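Local coordinates for protein PipY (Synechococcus elongatus, PDB 5NLC) that binds pyridoxal 5'-phosphate, the active form of vitamin B6, and is probably involved in keeping its cellular supply in balance, at residues K118-P123 with Q165-Q170. Sequence-based numbering, arbitrary orientation.
Sequences KLLPDP and QALFAQ
Lys118 NZ donates to Asp122 O at 2.9 Å and also to Lys125 O, so two backbone carbonyls grip the ammonium. The amine approaches the Asp122 carbonyl at a C=O...N angle of 144°, 17° off the carbonyl plane. This bond ties the loop back on itself, and Asp122 OD1 adds a bond to the backbone N of Asn124. Next along the chain, Leu119 points at the helix and Leu120 brings the end of its side chain nearer to it, and both meet Leu167. The meeting point there is a single methyl: Leu167 CD1 lies 3.6 Å from Leu119 CB, with Leu119 CD1 and Leu120 CD1 each 4.0 Å from that same CD1. Leu167 delivers this methyl because its CG stands anti to the backbone N (chi1 174°), its side chain crossing those of both loop leucines at a slant.

In the modified TIM barrel of this fold type III protein, the loop follows strand 112-116 and leads to helix 130-141, while helix 161-181 follows the neighbouring parallel strand 147-152. The contact thus bridges two successive beta-alpha units, and Leu167 also touches Val153, just past the second strand.

One turn of helix further on, the extended side chain of Gln170 slides past Leu119 in the opposite direction. Across this contact its amide meets the hydrocarbon of Leu119: NE2 comes within 3.8 Å of Leu119 CD2, and OE1 is 3.9 Å from Leu119 CB. No hydrogen bond joins loop and helix; van der Waals contact alone links the two segments. Leu119 reaches along the same helix to Ala171 and Phe174, whereas Phe168 points away from the loop and packs on Leu200 and Ala201 of helix 198-203.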
loop_
_atom_site.group_PDB
_atom_site.type_symbol
_atom_site.label_atom_id
_atom_site.label_comp_id
_atom_site.label_asym_id
_atom_site.label_seq_id
_atom_site.Cartn_x
_atom_site.Cartn_y
_atom_site.Cartn_z
ATOM N N LYS A 118 -11.373 6.234 4.109
ATOM C CA LYS A 118 -11.680 7.576 3.688
ATOM C C LYS A 118 -12.071 8.361 4.948
ATOM O O LYS A 118 -13.170 8.272 5.429
ATOM C CB LYS A 118 -12.805 7.575 2.644
ATOM C CG LYS A 118 -13.206 8.945 2.162
ATOM C CD LYS A 118 -14.301 8.942 1.091
ATOM C CE LYS A 118 -13.741 8.566 -0.261
ATOM N NZ LYS A 118 -14.812 8.695 -1.304
ATOM N N LEU A 119 -11.128 9.113 5.455
ATOM C CA LEU A 119 -11.323 9.968 6.579
ATOM C C LEU A 119 -11.800 11.383 6.199
ATOM O O LEU A 119 -12.207 12.119 7.054
ATOM C CB LEU A 119 -9.994 10.048 7.343
ATOM C CG LEU A 119 -9.555 8.784 8.111
ATOM C CD1 LEU A 119 -8.146 8.993 8.626
ATOM C CD2 LEU A 119 -10.467 8.549 9.285
ATOM N N LEU A 120 -11.707 11.766 4.937
ATOM C CA LEU A 120 -12.190 13.041 4.424
ATOM C C LEU A 120 -13.016 12.830 3.152
ATOM O O LEU A 120 -12.730 11.888 2.380
ATOM C CB LEU A 120 -10.989 13.964 4.101
ATOM C CG LEU A 120 -10.269 14.612 5.287
ATOM C CD1 LEU A 120 -9.018 15.319 4.764
ATOM C CD2 LEU A 120 -11.205 15.612 5.964
ATOM N N PRO A 121 -13.974 13.749 2.868
ATOM C CA PRO A 121 -14.692 13.654 1.590
ATOM C C PRO A 121 -13.715 13.670 0.407
ATOM O O PRO A 121 -12.722 14.403 0.432
ATOM C CB PRO A 121 -15.566 14.921 1.591
ATOM C CG PRO A 121 -15.825 15.175 3.049
ATOM C CD PRO A 121 -14.486 14.881 3.673
ATOM N N ASP A 122 -13.979 12.821 -0.585
ATOM C CA ASP A 122 -13.158 12.783 -1.777
ATOM C C ASP A 122 -13.981 12.213 -2.932
ATOM O O ASP A 122 -14.261 11.032 -2.959
ATOM C CB ASP A 122 -11.901 11.941 -1.528
ATOM C CG ASP A 122 -10.828 12.091 -2.642
ATOM O OD1 ASP A 122 -11.106 12.690 -3.705
ATOM O OD2 ASP A 122 -9.689 11.561 -2.449
ATOM N N PRO A 123 -14.338 13.084 -3.888
ATOM C CA PRO A 123 -14.890 13.023 -5.238
ATOM C C PRO A 123 -14.288 11.897 -6.087
ATOM O O PRO A 123 -15.026 11.090 -6.623
ATOM C CB PRO A 123 -14.485 14.387 -5.834
ATOM N N GLN A 165 -1.227 17.135 6.966
ATOM C CA GLN A 165 -0.618 16.786 8.265
ATOM C C GLN A 165 -1.670 16.273 9.249
ATOM O O GLN A 165 -1.482 15.220 9.899
ATOM C CB GLN A 165 0.047 18.027 8.874
ATOM C CG GLN A 165 0.696 17.661 10.205
ATOM C CD GLN A 165 1.247 18.831 10.872
ATOM O OE1 GLN A 165 0.466 19.726 11.260
ATOM N NE2 GLN A 165 2.605 18.888 11.029
ATOM N N ALA A 166 -2.757 16.993 9.339
ATOM C CA ALA A 166 -3.824 16.649 10.280
ATOM C C ALA A 166 -4.426 15.287 9.901
ATOM O O ALA A 166 -4.719 14.433 10.782
ATOM C CB ALA A 166 -4.867 17.756 10.369
ATOM N N LEU A 167 -4.563 15.049 8.603
ATOM C CA LEU A 167 -5.103 13.783 8.108
ATOM C C LEU A 167 -4.247 12.595 8.476
ATOM O O LEU A 167 -4.830 11.583 8.914
ATOM C CB LEU A 167 -5.362 13.818 6.575
ATOM C CG LEU A 167 -5.791 12.499 5.914
ATOM C CD1 LEU A 167 -7.217 12.080 6.238
ATOM C CD2 LEU A 167 -5.633 12.653 4.426
ATOM N N PHE A 168 -2.910 12.724 8.281
ATOM C CA PHE A 168 -1.997 11.662 8.561
ATOM C C PHE A 168 -1.929 11.369 10.059
ATOM O O PHE A 168 -1.843 10.197 10.468
ATOM C CB PHE A 168 -0.635 11.917 7.967
ATOM C CG PHE A 168 -0.599 11.912 6.433
ATOM C CD1 PHE A 168 -1.492 11.178 5.651
ATOM C CD2 PHE A 168 0.426 12.614 5.810
ATOM C CE1 PHE A 168 -1.355 11.179 4.249
ATOM C CE2 PHE A 168 0.572 12.626 4.458
ATOM C CZ PHE A 168 -0.342 11.901 3.666
ATOM N N ALA A 169 -2.085 12.417 10.865
ATOM C CA ALA A 169 -2.148 12.238 12.329
ATOM C C ALA A 169 -3.415 11.503 12.757
ATOM O O ALA A 169 -3.396 10.611 13.624
ATOM C CB ALA A 169 -2.029 13.610 13.000
ATOM N N GLN A 170 -4.511 11.882 12.128
ATOM C CA GLN A 170 -5.802 11.247 12.371
ATOM C C GLN A 170 -5.757 9.817 11.986
ATOM O O GLN A 170 -6.329 9.016 12.708
ATOM C CB GLN A 170 -6.914 11.961 11.659
ATOM C CG GLN A 170 -8.334 11.482 11.962
ATOM C CD GLN A 170 -9.359 12.063 10.999
ATOM O OE1 GLN A 170 -9.006 12.723 9.967
ATOM N NE2 GLN A 170 -10.620 11.793 11.277
#